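Local atomic coordinates of beta-1,3-1,4-glucanase (Caldicellulosiruptor sp. F32, PDB entry 5H4R), a protein that probably hydrolyses the mixed-linkage beta-1,3-1,4-glucans of lichenan-type polysaccharides, as a lichenase of glycoside hydrolase family 5. Residues K133-I138 with N178-F183. The protein carries 1 engineered substitution. Sequence-based numbering, arbitrary orientation.
Sequences KMYVII and NDHLIF
His180 and Tyr135 meet as a face-to-face stack, with ring centroids 4.0 Å apart and planes inclined by 20°. The imidazole is displaced so that its CD2 lies over the centre of the phenol ring, while NE2 approaches Tyr135 CZ at 3.5 Å. With CG beside the backbone N, chi1 -66°, Tyr135 lays its ring against the imidazole; a hydrogen bond between its hydroxyl and Asp46 holds the far end. His180 sits in a type I turn from Asn178 to Leu181; over it an Asx turn forms, Asn178 OD1 accepting from His180 N at 2.8 Å.

Beyond the stack the backbones pair in parallel. Val136 N donates to His180 O at 2.8 Å. Val136 O receives Ile182 N, so Val136 is gripped through N-H and carbonyl. Ile138 N reaches Ile182 O at 3.1 Å. Ile182 packs its CB against Ile137 CG1 at 4.0 Å, on the face lined by Phe43 and Met47 of helix 39-47. On the other face Ile138 CG1 touches Phe183 CD1 at 3.9 Å, the two side chains lying alongside one another. Strands 135-139 and 181-184, joined through helix 156-173, form a beta-alpha-beta unit, the third and fourth strands of the eight-stranded TIM barrel.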
loop_
_atom_site.group_PDB
_atom_site.type_symbol
_atom_site.label_atom_id
_atom_site.label_comp_id
_atom_site.label_asym_id
_atom_site.label_seq_id
_atom_site.Cartn_x
_atom_site.Cartn_y
_atom_site.Cartn_z
ATOM N N LYS A 133 14.696 -12.020 4.508
ATOM C CA LYS A 133 14.211 -12.664 3.281
ATOM C C LYS A 133 12.741 -12.319 2.991
ATOM O O LYS A 133 12.004 -13.125 2.426
ATOM C CB LYS A 133 14.425 -14.177 3.345
ATOM C CG LYS A 133 15.921 -14.576 3.447
ATOM C CD LYS A 133 16.116 -16.072 3.356
ATOM C CE LYS A 133 17.567 -16.454 3.617
ATOM N NZ LYS A 133 17.754 -17.930 3.695
ATOM N N MET A 134 12.336 -11.094 3.316
ATOM C CA MET A 134 10.959 -10.636 3.143
ATOM C C MET A 134 10.824 -9.938 1.805
ATOM O O MET A 134 11.803 -9.418 1.262
ATOM C CB MET A 134 10.558 -9.681 4.271
ATOM C CG MET A 134 10.563 -10.343 5.608
ATOM S SD MET A 134 10.221 -9.160 6.916
ATOM C CE MET A 134 8.431 -9.082 6.754
ATOM N N TYR A 135 9.614 -9.967 1.252
ATOM C CA TYR A 135 9.290 -9.057 0.168
ATOM C C TYR A 135 9.173 -7.649 0.740
ATOM O O TYR A 135 8.758 -7.462 1.883
ATOM C CB TYR A 135 7.996 -9.498 -0.529
ATOM C CG TYR A 135 8.153 -10.820 -1.227
ATOM C CD1 TYR A 135 8.013 -12.008 -0.538
ATOM C CD2 TYR A 135 8.443 -10.874 -2.572
ATOM C CE1 TYR A 135 8.165 -13.229 -1.174
ATOM C CE2 TYR A 135 8.627 -12.061 -3.210
ATOM C CZ TYR A 135 8.472 -13.245 -2.526
ATOM O OH TYR A 135 8.658 -14.418 -3.209
ATOM N N VAL A 136 9.611 -6.654 -0.034
ATOM C CA VAL A 136 9.637 -5.272 0.419
ATOM C C VAL A 136 9.042 -4.405 -0.673
ATOM O O VAL A 136 9.415 -4.546 -1.842
ATOM C CB VAL A 136 11.066 -4.788 0.729
ATOM C CG1 VAL A 136 11.061 -3.336 1.192
ATOM C CG2 VAL A 136 11.709 -5.673 1.777
ATOM N N ILE A 137 8.106 -3.526 -0.293
ATOM C CA ILE A 137 7.514 -2.537 -1.192
ATOM C C ILE A 137 7.916 -1.144 -0.723
ATOM O O ILE A 137 7.716 -0.798 0.444
ATOM C CB ILE A 137 5.977 -2.648 -1.231
ATOM C CG1 ILE A 137 5.524 -4.042 -1.679
ATOM C CG2 ILE A 137 5.416 -1.547 -2.108
ATOM C CD1 ILE A 137 4.070 -4.340 -1.332
ATOM N N ILE A 138 8.476 -0.336 -1.639
ATOM C CA ILE A 138 8.750 1.076 -1.354
ATOM C C ILE A 138 8.016 1.919 -2.398
ATOM O O ILE A 138 7.796 1.470 -3.527
ATOM C CB ILE A 138 10.264 1.408 -1.350
ATOM C CG1 ILE A 138 10.934 1.043 -2.661
ATOM C CG2 ILE A 138 10.954 0.692 -0.200
ATOM C CD1 ILE A 138 12.442 1.442 -2.723
ATOM N N ASN A 178 17.522 -7.940 -5.233
ATOM C CA ASN A 178 16.819 -9.013 -5.930
ATOM C C ASN A 178 15.327 -8.698 -6.023
ATOM O O ASN A 178 14.860 -7.639 -5.585
ATOM C CB ASN A 178 17.110 -10.373 -5.268
ATOM C CG ASN A 178 16.467 -10.562 -3.897
ATOM O OD1 ASN A 178 15.419 -9.985 -3.568
ATOM N ND2 ASN A 178 17.091 -11.433 -3.085
ATOM N N ASP A 179 14.575 -9.617 -6.669
ATOM C CA ASP A 179 13.156 -9.401 -6.973
ATOM C C ASP A 179 12.266 -9.452 -5.739
ATOM O O ASP A 179 11.047 -9.263 -5.878
ATOM C CB ASP A 179 12.609 -10.450 -7.957
ATOM C CG ASP A 179 13.111 -10.289 -9.386
ATOM O OD1 ASP A 179 13.709 -9.258 -9.743
ATOM O OD2 ASP A 179 12.868 -11.236 -10.169
ATOM N N HIS A 180 12.792 -9.720 -4.542
ATOM C CA HIS A 180 11.946 -9.518 -3.371
ATOM C C HIS A 180 11.625 -8.040 -3.135
ATOM O O HIS A 180 10.643 -7.735 -2.450
ATOM C CB HIS A 180 12.592 -10.126 -2.140
ATOM C CG HIS A 180 12.343 -11.585 -1.991
ATOM N ND1 HIS A 180 12.802 -12.513 -2.905
ATOM C CD2 HIS A 180 11.679 -12.283 -1.042
ATOM C CE1 HIS A 180 12.433 -13.723 -2.518
ATOM N NE2 HIS A 180 11.748 -13.611 -1.392
ATOM N N LEU A 181 12.411 -7.117 -3.696
ATOM C CA LEU A 181 12.131 -5.689 -3.622
ATOM C C LEU A 181 11.252 -5.256 -4.796
ATOM O O LEU A 181 11.587 -5.499 -5.965
ATOM C CB LEU A 181 13.427 -4.881 -3.616
ATOM C CG LEU A 181 13.258 -3.373 -3.550
ATOM C CD1 LEU A 181 12.574 -2.955 -2.272
ATOM C CD2 LEU A 181 14.614 -2.680 -3.687
ATOM N N ILE A 182 10.138 -4.617 -4.454
ATOM C CA ILE A 182 9.076 -4.193 -5.363
ATOM C C ILE A 182 8.973 -2.674 -5.281
ATOM O O ILE A 182 8.988 -2.112 -4.179
ATOM C CB ILE A 182 7.739 -4.851 -4.959
ATOM C CG1 ILE A 182 7.880 -6.375 -4.993
ATOM C CG2 ILE A 182 6.576 -4.366 -5.836
ATOM C CD1 ILE A 182 6.861 -7.082 -4.116
ATOM N N PHE A 183 8.861 -2.000 -6.438
ATOM C CA PHE A 183 8.642 -0.556 -6.468
ATOM C C PHE A 183 7.176 -0.288 -6.774
ATOM O O PHE A 183 6.629 -0.847 -7.734
ATOM C CB PHE A 183 9.477 0.150 -7.542
ATOM C CG PHE A 183 10.972 -0.020 -7.410
ATOM C CD1 PHE A 183 11.567 -0.345 -6.205
ATOM C CD2 PHE A 183 11.777 0.161 -8.520
ATOM C CE1 PHE A 183 12.954 -0.471 -6.116
ATOM C CE2 PHE A 183 13.151 0.051 -8.424
ATOM C CZ PHE A 183 13.736 -0.272 -7.223
#